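Local coordinates for protein endoglucanase 1 (Humicola insolens, PDB 6YP1) that hydrolyses internal beta-1,4-glucosidic linkages in cellulose, lichenin and cereal beta-D-glucans as a secreted, monomeric family 7 endoglucanase, at residues 138-142 and 203-207; 141-145 and 345-349; 348-353 and 370-376. All blocks are in the same frame, centred on the assembly; numbering follows the deposited sequence.

Interaction 1. Residues 138-142 and 203-207; sequences LPCGM and ANSRA
Two loops at one end of the main sheet of this family 7 glycoside hydrolase meet here. Segment 138-142 leads into strand 143-149; beyond Ala203, still strand, the other segment turns towards strand 208-213, closed by Asn204 N to Ala207 O at 3.0 Å. Asn204 is the centre of the contact, with 74 Å² covered by the other segment. Asn204 CA lies 4.9 Å from Leu138 CA. With chi1 p (57°), the Asn204 amide bonds in two directions: ND2 donates to Met142 O at 2.9 Å (156°), while OD1 accepts from Arg206 N at 2.8 Å, forming an Asx turn, and weakly from Ala207 N at 3.0 Å. A type II beta turn from Pro139 to Met142, closed by Met142 N to Pro139 O at 3.1 Å, brings Met142 O within reach of Asn204 ND2. Gly141 has positive phi (88°); a CB there would jam against the preceding carbonyl O, which explains the glycine. Leu138 (chi1 m, chi2 t; 62 Å² covered) sets its CB 3.7 Å from Asn204 CB and its O between two donors of Ser205, N at 2.9 Å (163°) and OG at 2.8 Å. Cys140, disulfide-bonded to Cys365, places SG 3.5 Å from Arg206 NH1, and one water accepts from Cys140 N and Arg206 NH1, each at 3.0 Å. The Ala203 side chain is about 6 Å from that of the proton donor Glu202, beside the active site. Side-chain and backbone donors thus satisfy backbone carbonyls, implying that buried hydrogen bonds hold two irregular loops in a directional fit.

Interaction 2. Residues 141-145 and 345-349; sequences GMNSA and SIWWD
Four backbone hydrogen bonds of 2.9 Å (angles 151-177°) pair strand 143-145 with strand 345-347 in antiparallel fashion: Asn143 N to Trp347 O, Trp347 N to Asn143 O, Ala145 N to Ser345 O and Ser345 N to Ala145 O. They belong to the large curved sheet of the concanavalin-like beta-sandwich of family 7. The short axes approach to 4.7 Å at 166°. Asn143-Trp347 and Ala145-Ser345 are hydrogen-bonded pairs (CA-CA 5.4 and 5.1 Å); Ser144-Ile346 between them is non-hydrogen-bonded (CA-CA 4.5 Å), flanked by CA-H...O contacts from Ile346 CA to Asn143 O (3.3 Å) and Ser144 CA to Ser345 O (3.5 Å). Past the strands, a water lies 2.7 Å from Gly141 O and accepts from Asp349 N (2.9 Å).

Asn143, Ala145, Ser345 and Trp347 share the catalytic face: Asn143 ND2 is hydrogen-bonded to Glu202, the proton donor, and Ser345 OG and Trp347 NE1 each bind glycerol, probably from the crystallisation liquor. Trp347, chi1 p (60°) and chi2 -76°, folds over Asn143 (chi1 t), whose CB lies 3.9 Å from its five-membered-ring centroid, a CH-pi contact 18° off the normal. Ser144 and Ile346 point to the other face, where Ser144 OG bonds to Ala203 O. Met142, with all three chi angles m, makes an oblique Met-aromatic contact with Trp348, SD 5.3 Å from the six-membered-ring centroid, and brings its CE to 3.5 Å from Ile346 CG1.

Interaction 3. Residues 348-353 and 370-376; sequences WDQGGN and GAPSNIV
This is a mainly apolar contact, with no direct hydrogen bond between the segments, near the protein surface: loop 348-353, just after strand 340-347, lies against helix 372-378 and the residues leading into it. The main evidence is Trp348 on Pro372, with 87 and 95 Å² covered. With chi1 p (65°) and chi2 14°, the indole offers a face to the proline, whose CB stands 3.5 Å from the six-membered-ring centroid, 11° off the normal: a CH-pi contact. Ile375 CD1 comes obliquely to 3.8 Å from Trp348 CE3, and Val376 CG1 meets the ring edge at 3.8 Å from Trp348 CZ3. Pro372 CD touches Asp349 O at 3.5 Å, and Asn353, chi1 m, sets ND2 3.2 Å from Ala371 CA. The fit is close at Gly370, where a CB would clash with Asn353 O.

The loop curls through an Asx motif: Asp349 OD1 accepts from Gly352 N at 2.9 Å and weakly from Gly351 N at 3.2 Å. A backbone hydrogen bond joins Asn353 N to Asp349 O at 2.9 Å, and Asn353 turns left-handed (phi 61°) where the loop reverses. On the helix side, Ala371 is the N-cap residue. The water beside Gly141 O accepts from Asp349 N and lies 2.9 Å from Gly370 O. Helix 372-378 therefore rests on the loop joining strand 340-347 to helix 355-358, with His97 edge-to-face to Trp348.

Interactions 1 and 2 are buried, whereas interaction 3 is only partly so and lies farthest out: from the centre of the contact to the centre of the chain it is about 19 Å, against 15 and 10 Å. Gly141 and Met142 belong to both interactions 1 and 2, and Trp348, Asp349 and one water to both 2 and 3. The chemistry changes with place: regular main-chain pairing within the sheet in 2, side-chain amide, hydroxyl and backbone N-H donors to carbonyls between loops in 1, aromatic-aliphatic packing in 3. Ala203 O and Ser144 OG, 2.9 Å apart, join the first two; Met142 SD, 4.0 Å from Ile375 CD1, meets the helix of the third.

Interaction 1. Residues 138-142 and 203-207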
ATOM      1  N   LEU A 138      -9.396  -2.684 -13.787  1.00  8.88           N
ATOM      2  CA  LEU A 138      -9.410  -3.404 -12.526  1.00  9.05           C
ATOM      3  C   LEU A 138     -10.776  -4.024 -12.301  1.00  8.52           C
ATOM      4  O   LEU A 138     -11.687  -3.373 -11.758  1.00  9.09           O
ATOM      5  CB  LEU A 138      -9.037  -2.495 -11.368  1.00  8.97           C
ATOM      6  CG  LEU A 138      -7.674  -1.818 -11.444  1.00  8.66           C
ATOM      7  CD1 LEU A 138      -7.574  -0.749 -10.387  1.00  9.56           C
ATOM      8  CD2 LEU A 138      -6.562  -2.844 -11.305  1.00  9.96           C
ATOM      9  N   PRO A 139     -10.981  -5.277 -12.695  1.00  9.11           N
ATOM     10  CA  PRO A 139     -12.266  -5.936 -12.447  1.00  9.26           C
ATOM     11  C   PRO A 139     -12.332  -6.459 -11.011  1.00  9.35           C
ATOM     12  O   PRO A 139     -11.386  -6.426 -10.230  1.00  9.36           O
ATOM     13  CB  PRO A 139     -12.254  -7.078 -13.468  1.00 10.67           C
ATOM     14  CG  PRO A 139     -10.806  -7.474 -13.511  1.00 10.81           C
ATOM     15  CD  PRO A 139     -10.103  -6.133 -13.497  1.00  9.77           C
ATOM     16  N   CYS A 140     -13.493  -7.060 -10.707  1.00  9.93           N
ATOM     17  CA  CYS A 140     -13.696  -7.805  -9.429  0.70  9.59           C
ATOM     18  C   CYS A 140     -12.463  -8.673  -9.139  1.00  9.66           C
ATOM     19  O   CYS A 140     -11.929  -9.349 -10.028  1.00 10.23           O
ATOM     20  CB  CYS A 140     -14.868  -8.806  -9.546  0.70 10.07           C
ATOM     21  SG  CYS A 140     -16.489  -8.091  -9.815  0.70 10.55           S
ATOM     22  N   GLY A 141     -12.083  -8.670  -7.872  1.00  9.18           N
ATOM     23  CA  GLY A 141     -10.997  -9.506  -7.382  1.00  9.41           C
ATOM     24  C   GLY A 141      -9.649  -8.863  -7.494  1.00  8.84           C
ATOM     25  O   GLY A 141      -8.694  -9.337  -6.827  1.00  9.80           O
ATOM     26  N   MET A 142      -9.478  -7.812  -8.294  1.00  9.03           N
ATOM     27  CA  MET A 142      -8.199  -7.103  -8.309  1.00  8.60           C
ATOM     28  C   MET A 142      -8.115  -6.105  -7.160  1.00  8.64           C
ATOM     29  O   MET A 142      -9.120  -5.483  -6.822  1.00  9.73           O
ATOM     30  CB  MET A 142      -7.993  -6.379  -9.626  1.00  8.94           C
ATOM     31  CG  MET A 142      -7.688  -7.297 -10.781  1.00  9.76           C
ATOM     32  SD  MET A 142      -6.259  -8.360 -10.630  1.00  9.96           S
ATOM     33  CE  MET A 142      -4.993  -7.177 -10.217  1.00  9.61           C
ATOM     34  N   ALA A 203      -8.623  -0.738  -3.965  1.00  7.99           N
ATOM     35  CA  ALA A 203      -9.829  -0.520  -4.808  1.00  7.78           C
ATOM     36  C   ALA A 203      -9.667  -1.158  -6.153  1.00  8.10           C
ATOM     37  O   ALA A 203      -8.544  -1.407  -6.658  1.00  8.74           O
ATOM     38  CB  ALA A 203     -10.072   0.971  -4.972  1.00  8.62           C
ATOM     39  N   ASN A 204     -10.806  -1.358  -6.774  1.00  8.61           N
ATOM     40  CA  ASN A 204     -10.892  -1.704  -8.192  1.00  8.47           C
ATOM     41  C   ASN A 204     -11.987  -0.877  -8.813  1.00  8.21           C
ATOM     42  O   ASN A 204     -12.448   0.099  -8.210  1.00  8.80           O
ATOM     43  CB  ASN A 204     -10.989  -3.213  -8.357  1.00  8.97           C
ATOM     44  CG  ASN A 204     -12.166  -3.825  -7.624  1.00  8.48           C
ATOM     45  OD1 ASN A 204     -13.261  -3.238  -7.629  1.00  9.23           O
ATOM     46  ND2 ASN A 204     -11.946  -4.988  -7.026  1.00  9.41           N
ATOM     47  N   SER A 205     -12.426  -1.206 -10.032  1.00  8.17           N
ATOM     48  CA  SER A 205     -13.486  -0.424 -10.666  1.00  8.40           C
ATOM     49  C   SER A 205     -14.848  -0.709 -10.045  1.00  8.51           C
ATOM     50  O   SER A 205     -15.816  -0.014 -10.396  1.00  9.30           O
ATOM     51  CB  SER A 205     -13.510  -0.623 -12.154  1.00  9.17           C
ATOM     52  OG  SER A 205     -13.943  -1.931 -12.517  1.00  9.70           O
ATOM     53  N   ARG A 206     -14.951  -1.687  -9.157  1.00  8.39           N
ATOM     54  CA  ARG A 206     -16.209  -2.119  -8.559  1.00  8.66           C
ATOM     55  C   ARG A 206     -16.388  -1.682  -7.102  1.00  8.73           C
ATOM     56  O   ARG A 206     -17.528  -1.614  -6.646  1.00  9.55           O
ATOM     57  CB  ARG A 206     -16.358  -3.633  -8.652  1.00  9.31           C
ATOM     58  CG  ARG A 206     -16.049  -4.232 -10.017  1.00  9.66           C
ATOM     59  CD  ARG A 206     -16.750  -3.635 -11.196  1.00  9.72           C
ATOM     60  NE  ARG A 206     -18.223  -3.718 -11.146  1.00 10.88           N
ATOM     61  CZ  ARG A 206     -18.895  -4.817 -11.437  1.00 11.38           C
ATOM     62  NH1 ARG A 206     -18.288  -5.910 -11.811  1.00 12.82           N
ATOM     63  NH2 ARG A 206     -20.204  -4.810 -11.336  1.00 13.63           N
ATOM     64  N   ALA A 207     -15.306  -1.420  -6.369  1.00  8.75           N
ATOM     65  CA  ALA A 207     -15.440  -1.025  -4.965  1.00  8.61           C
ATOM     66  C   ALA A 207     -14.185  -0.241  -4.557  1.00  8.22           C
ATOM     67  O   ALA A 207     -13.095  -0.498  -5.088  1.00  8.97           O
ATOM     68  CB  ALA A 207     -15.607  -2.237  -4.058  1.00  9.92           C
TER
HETATM   69  O   HOH W   1     -15.539  -6.432 -12.789  1.00 12.29           O

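Interaction 2. Residues 141-145 and 345-349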
ATOM      1  N   GLY A 141     -12.083  -8.670  -7.872  1.00  9.18           N
ATOM      2  CA  GLY A 141     -10.997  -9.506  -7.382  1.00  9.41           C
ATOM      3  C   GLY A 141      -9.649  -8.863  -7.494  1.00  8.84           C
ATOM      4  O   GLY A 141      -8.694  -9.337  -6.827  1.00  9.80           O
ATOM      5  N   MET A 142      -9.478  -7.812  -8.294  1.00  9.03           N
ATOM      6  CA  MET A 142      -8.199  -7.103  -8.309  1.00  8.60           C
ATOM      7  C   MET A 142      -8.115  -6.105  -7.160  1.00  8.64           C
ATOM      8  O   MET A 142      -9.120  -5.483  -6.822  1.00  9.73           O
ATOM      9  CB  MET A 142      -7.993  -6.379  -9.626  1.00  8.94           C
ATOM     10  CG  MET A 142      -7.688  -7.297 -10.781  1.00  9.76           C
ATOM     11  SD  MET A 142      -6.259  -8.360 -10.630  1.00  9.96           S
ATOM     12  CE  MET A 142      -4.993  -7.177 -10.217  1.00  9.61           C
ATOM     13  N   ASN A 143      -6.905  -5.931  -6.636  1.00  8.88           N
ATOM     14  CA  ASN A 143      -6.654  -4.891  -5.622  1.00  8.85           C
ATOM     15  C   ASN A 143      -5.553  -4.015  -6.130  1.00  8.32           C
ATOM     16  O   ASN A 143      -4.413  -4.472  -6.294  1.00  9.26           O
ATOM     17  CB  ASN A 143      -6.313  -5.536  -4.286  1.00  9.59           C
ATOM     18  CG  ASN A 143      -6.159  -4.546  -3.137  1.00  9.77           C
ATOM     19  OD1 ASN A 143      -5.802  -3.393  -3.337  1.00 10.74           O
ATOM     20  ND2 ASN A 143      -6.365  -5.024  -1.908  1.00 11.70           N
ATOM     21  N   SER A 144      -5.893  -2.763  -6.485  1.00  7.97           N
ATOM     22  CA  SER A 144      -4.865  -1.721  -6.628  1.00  7.97           C
ATOM     23  C   SER A 144      -4.765  -1.028  -5.273  1.00  7.46           C
ATOM     24  O   SER A 144      -5.782  -0.582  -4.729  1.00  8.28           O
ATOM     25  CB  SER A 144      -5.197  -0.745  -7.759  1.00  8.40           C
ATOM     26  OG  SER A 144      -6.271   0.125  -7.535  1.00  8.53           O
ATOM     27  N   ALA A 145      -3.533  -0.970  -4.753  1.00  7.66           N
ATOM     28  CA  ALA A 145      -3.313  -0.459  -3.418  1.00  7.84           C
ATOM     29  C   ALA A 145      -2.355   0.728  -3.475  1.00  7.80           C
ATOM     30  O   ALA A 145      -1.385   0.756  -4.243  1.00  8.01           O
ATOM     31  CB  ALA A 145      -2.782  -1.544  -2.524  1.00  9.07           C
ATOM     32  N   SER A 345       0.863  -0.879  -5.127  1.00  7.79           N
ATOM     33  CA  SER A 345       0.921  -2.267  -5.561  1.00  7.58           C
ATOM     34  C   SER A 345      -0.323  -2.608  -6.360  1.00  7.56           C
ATOM     35  O   SER A 345      -1.344  -1.928  -6.361  1.00  8.26           O
ATOM     36  CB  SER A 345       1.101  -3.246  -4.438  1.00  9.33           C
ATOM     37  OG  SER A 345      -0.077  -3.293  -3.687  1.00 10.73           O
ATOM     38  N   ILE A 346      -0.234  -3.774  -7.034  1.00  8.03           N
ATOM     39  CA  ILE A 346      -1.391  -4.374  -7.702  1.00  7.83           C
ATOM     40  C   ILE A 346      -1.327  -5.863  -7.447  1.00  8.18           C
ATOM     41  O   ILE A 346      -0.222  -6.446  -7.613  1.00  9.46           O
ATOM     42  CB  ILE A 346      -1.443  -3.993  -9.207  1.00  8.17           C
ATOM     43  CG1 ILE A 346      -2.743  -4.471  -9.839  1.00  8.74           C
ATOM     44  CG2 ILE A 346      -0.226  -4.466  -9.980  1.00  9.11           C
ATOM     45  CD1 ILE A 346      -2.981  -3.863 -11.210  1.00  9.12           C
ATOM     46  N   TRP A 347      -2.407  -6.486  -7.040  1.00  8.13           N
ATOM     47  CA  TRP A 347      -2.339  -7.894  -6.655  1.00  8.35           C
ATOM     48  C   TRP A 347      -3.730  -8.537  -6.739  1.00  8.50           C
ATOM     49  O   TRP A 347      -4.769  -7.862  -6.805  1.00  8.88           O
ATOM     50  CB  TRP A 347      -1.694  -8.066  -5.260  1.00  9.43           C
ATOM     51  CG  TRP A 347      -2.379  -7.390  -4.111  1.00  9.57           C
ATOM     52  CD1 TRP A 347      -2.389  -6.063  -3.766  1.00 10.96           C
ATOM     53  CD2 TRP A 347      -3.114  -8.067  -3.062  1.00  9.83           C
ATOM     54  NE1 TRP A 347      -3.064  -5.881  -2.589  1.00 11.44           N
ATOM     55  CE2 TRP A 347      -3.503  -7.083  -2.143  1.00 10.52           C
ATOM     56  CE3 TRP A 347      -3.418  -9.390  -2.797  1.00 11.42           C
ATOM     57  CZ2 TRP A 347      -4.178  -7.398  -0.977  1.00 12.45           C
ATOM     58  CZ3 TRP A 347      -4.083  -9.703  -1.654  1.00 13.10           C
ATOM     59  CH2 TRP A 347      -4.467  -8.733  -0.786  1.00 13.15           C
ATOM     60  N   TRP A 348      -3.726  -9.855  -6.699  1.00  8.84           N
ATOM     61  CA  TRP A 348      -4.942 -10.669  -6.655  1.00  8.44           C
ATOM     62  C   TRP A 348      -4.809 -11.767  -5.581  1.00  9.01           C
ATOM     63  O   TRP A 348      -3.724 -11.886  -4.985  1.00 10.43           O
ATOM     64  CB  TRP A 348      -5.336 -11.225  -8.029  1.00  9.35           C
ATOM     65  CG  TRP A 348      -4.404 -12.212  -8.664  1.00  9.62           C
ATOM     66  CD1 TRP A 348      -3.379 -12.905  -8.129  1.00 10.99           C
ATOM     67  CD2 TRP A 348      -4.460 -12.607 -10.038  1.00  9.57           C
ATOM     68  NE1 TRP A 348      -2.802 -13.715  -9.056  1.00 11.46           N
ATOM     69  CE2 TRP A 348      -3.426 -13.542 -10.252  1.00 10.31           C
ATOM     70  CE3 TRP A 348      -5.256 -12.245 -11.119  1.00 10.41           C
ATOM     71  CZ2 TRP A 348      -3.197 -14.113 -11.504  1.00 11.25           C
ATOM     72  CZ3 TRP A 348      -5.050 -12.830 -12.337  1.00 11.63           C
ATOM     73  CH2 TRP A 348      -4.034 -13.759 -12.524  1.00 11.79           C
ATOM     74  N   ASP A 349      -5.865 -12.509  -5.344  1.00  9.38           N
ATOM     75  CA  ASP A 349      -5.969 -13.355  -4.151  1.00 10.15           C
ATOM     76  C   ASP A 349      -6.475 -14.728  -4.538  1.00 10.49           C
ATOM     77  O   ASP A 349      -7.683 -14.946  -4.696  1.00 11.18           O
ATOM     78  CB  ASP A 349      -6.913 -12.679  -3.171  1.00 11.34           C
ATOM     79  CG  ASP A 349      -7.263 -13.454  -1.932  1.00 12.43           C
ATOM     80  OD1 ASP A 349      -6.577 -14.471  -1.658  1.00 14.08           O
ATOM     81  OD2 ASP A 349      -8.265 -13.072  -1.253  1.00 13.15           O
TER
HETATM   82  O   HOH W   2      -8.502 -12.020  -6.346  1.00 10.39           O

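Interaction 3. Residues 348-353 and 370-376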
ATOM      1  N   TRP A 348      -3.726  -9.855  -6.699  1.00  8.84           N
ATOM      2  CA  TRP A 348      -4.942 -10.669  -6.655  1.00  8.44           C
ATOM      3  C   TRP A 348      -4.809 -11.767  -5.581  1.00  9.01           C
ATOM      4  O   TRP A 348      -3.724 -11.886  -4.985  1.00 10.43           O
ATOM      5  CB  TRP A 348      -5.336 -11.225  -8.029  1.00  9.35           C
ATOM      6  CG  TRP A 348      -4.404 -12.212  -8.664  1.00  9.62           C
ATOM      7  CD1 TRP A 348      -3.379 -12.905  -8.129  1.00 10.99           C
ATOM      8  CD2 TRP A 348      -4.460 -12.607 -10.038  1.00  9.57           C
ATOM      9  NE1 TRP A 348      -2.802 -13.715  -9.056  1.00 11.46           N
ATOM     10  CE2 TRP A 348      -3.426 -13.542 -10.252  1.00 10.31           C
ATOM     11  CE3 TRP A 348      -5.256 -12.245 -11.119  1.00 10.41           C
ATOM     12  CZ2 TRP A 348      -3.197 -14.113 -11.504  1.00 11.25           C
ATOM     13  CZ3 TRP A 348      -5.050 -12.830 -12.337  1.00 11.63           C
ATOM     14  CH2 TRP A 348      -4.034 -13.759 -12.524  1.00 11.79           C
ATOM     15  N   ASP A 349      -5.865 -12.509  -5.344  1.00  9.38           N
ATOM     16  CA  ASP A 349      -5.969 -13.355  -4.151  1.00 10.15           C
ATOM     17  C   ASP A 349      -6.475 -14.728  -4.538  1.00 10.49           C
ATOM     18  O   ASP A 349      -7.683 -14.946  -4.696  1.00 11.18           O
ATOM     19  CB  ASP A 349      -6.913 -12.679  -3.171  1.00 11.34           C
ATOM     20  CG  ASP A 349      -7.263 -13.454  -1.932  1.00 12.43           C
ATOM     21  OD1 ASP A 349      -6.577 -14.471  -1.658  1.00 14.08           O
ATOM     22  OD2 ASP A 349      -8.265 -13.072  -1.253  1.00 13.15           O
ATOM     23  N   GLN A 350      -5.560 -15.677  -4.758  1.00 11.31           N
ATOM     24  CA  GLN A 350      -5.923 -17.039  -5.142  1.00 13.15           C
ATOM     25  C   GLN A 350      -6.747 -17.734  -4.089  1.00 14.10           C
ATOM     26  O   GLN A 350      -7.540 -18.579  -4.424  1.00 17.88           O
ATOM     27  CB  GLN A 350      -4.692 -17.841  -5.454  1.00 18.83           C
ATOM     28  CG  GLN A 350      -3.727 -17.280  -6.498  1.00 24.08           C
ATOM     29  CD  GLN A 350      -4.172 -17.679  -7.850  1.00 24.35           C
ATOM     30  OE1 GLN A 350      -5.223 -18.335  -7.981  1.00 23.39           O
ATOM     31  NE2 GLN A 350      -3.372 -17.327  -8.880  1.00 26.66           N
ATOM     32  N   GLY A 351      -6.510 -17.445  -2.838  1.00 12.82           N
ATOM     33  CA  GLY A 351      -7.176 -18.174  -1.753  1.00 16.56           C
ATOM     34  C   GLY A 351      -8.568 -17.697  -1.461  1.00 16.28           C
ATOM     35  O   GLY A 351      -9.433 -18.483  -1.221  1.00 21.94           O
ATOM     36  N   GLY A 352      -8.805 -16.397  -1.496  1.00 14.62           N
ATOM     37  CA  GLY A 352     -10.048 -15.798  -0.992  1.00 13.60           C
ATOM     38  C   GLY A 352     -10.707 -14.854  -1.989  1.00 12.20           C
ATOM     39  O   GLY A 352     -11.741 -14.273  -1.613  1.00 13.16           O
ATOM     40  N   ASN A 353     -10.173 -14.703  -3.190  1.00 11.12           N
ATOM     41  CA  ASN A 353     -10.830 -13.935  -4.272  1.00 10.78           C
ATOM     42  C   ASN A 353     -11.058 -12.456  -3.927  1.00 10.27           C
ATOM     43  O   ASN A 353     -11.852 -11.802  -4.615  1.00 11.38           O
ATOM     44  CB  ASN A 353     -12.123 -14.584  -4.731  1.00 11.57           C
ATOM     45  CG  ASN A 353     -11.965 -15.988  -5.242  1.00 11.94           C
ATOM     46  OD1 ASN A 353     -13.045 -16.660  -5.427  1.00 16.94           O
ATOM     47  ND2 ASN A 353     -10.811 -16.416  -5.504  1.00 10.84           N
ATOM     48  N   GLY A 370     -14.293 -12.860  -8.597  1.00 11.25           N
ATOM     49  CA  GLY A 370     -12.974 -12.313  -8.335  1.00 10.89           C
ATOM     50  C   GLY A 370     -11.860 -13.339  -8.261  1.00 10.84           C
ATOM     51  O   GLY A 370     -10.726 -12.993  -7.922  1.00 11.13           O
ATOM     52  N   ALA A 371     -12.148 -14.607  -8.556  1.00 10.78           N
ATOM     53  CA  ALA A 371     -11.067 -15.595  -8.599  1.00 11.05           C
ATOM     54  C   ALA A 371     -10.066 -15.190  -9.681  1.00 10.14           C
ATOM     55  O   ALA A 371     -10.491 -14.825 -10.782  1.00 10.56           O
ATOM     56  CB  ALA A 371     -11.646 -16.961  -8.917  1.00 12.61           C
ATOM     57  N   PRO A 372      -8.754 -15.345  -9.466  1.00 10.47           N
ATOM     58  CA  PRO A 372      -7.784 -15.103 -10.541  1.00 10.35           C
ATOM     59  C   PRO A 372      -8.081 -15.872 -11.829  1.00 10.19           C
ATOM     60  O   PRO A 372      -7.882 -15.336 -12.911  1.00 10.92           O
ATOM     61  CB  PRO A 372      -6.468 -15.511  -9.852  1.00 10.62           C
ATOM     62  CG  PRO A 372      -6.687 -15.103  -8.420  1.00 11.70           C
ATOM     63  CD  PRO A 372      -8.100 -15.525  -8.156  1.00 10.71           C
ATOM     64  N   SER A 373      -8.573 -17.096 -11.686  1.00 10.25           N
ATOM     65  CA  SER A 373      -8.918 -17.896 -12.860  1.00 10.55           C
ATOM     66  C   SER A 373     -10.052 -17.240 -13.659  1.00 10.46           C
ATOM     67  O   SER A 373     -10.169 -17.489 -14.864  1.00 12.58           O
ATOM     68  CB  SER A 373      -9.226 -19.323 -12.424  1.00 13.41           C
ATOM     69  OG  SER A 373     -10.222 -19.369 -11.428  1.00 13.98           O
ATOM     70  N   ASN A 374     -10.922 -16.447 -13.023  1.00 10.45           N
ATOM     71  CA  ASN A 374     -11.948 -15.706 -13.757  1.00 11.26           C
ATOM     72  C   ASN A 374     -11.488 -14.348 -14.210  1.00 10.94           C
ATOM     73  O   ASN A 374     -11.871 -13.865 -15.292  1.00 11.94           O
ATOM     74  CB  ASN A 374     -13.209 -15.580 -12.894  1.00 12.87           C
ATOM     75  CG  ASN A 374     -14.377 -15.100 -13.724  1.00 14.40           C
ATOM     76  OD1 ASN A 374     -14.743 -15.788 -14.692  1.00 17.81           O
ATOM     77  ND2 ASN A 374     -14.971 -13.969 -13.392  1.00 14.02           N
ATOM     78  N   ILE A 375     -10.660 -13.653 -13.389  1.00 10.64           N
ATOM     79  CA  ILE A 375     -10.197 -12.300 -13.726  1.00 10.34           C
ATOM     80  C   ILE A 375      -9.639 -12.294 -15.130  1.00 10.05           C
ATOM     81  O   ILE A 375      -9.901 -11.350 -15.889  1.00 11.97           O
ATOM     82  CB  ILE A 375      -9.148 -11.838 -12.701  1.00 10.13           C
ATOM     83  CG1 ILE A 375      -9.812 -11.526 -11.372  1.00 10.19           C
ATOM     84  CG2 ILE A 375      -8.355 -10.653 -13.228  1.00 10.59           C
ATOM     85  CD1 ILE A 375      -8.867 -11.303 -10.197  1.00 10.29           C
ATOM     86  N   VAL A 376      -8.829 -13.293 -15.493  1.00 10.65           N
ATOM     87  CA  VAL A 376      -8.133 -13.246 -16.797  1.00 11.84           C
ATOM     88  C   VAL A 376      -9.074 -13.338 -17.977  1.00 12.53           C
ATOM     89  O   VAL A 376      -8.697 -12.969 -19.074  1.00 14.29           O
ATOM     90  CB  VAL A 376      -7.025 -14.314 -16.851  1.00 12.37           C
ATOM     91  CG1 VAL A 376      -5.940 -14.000 -15.850  1.00 14.28           C
ATOM     92  CG2 VAL A 376      -7.547 -15.717 -16.706  1.00 12.54           C
TER
HETATM   93  O   HOH W   2      -8.502 -12.020  -6.346  1.00 10.39           O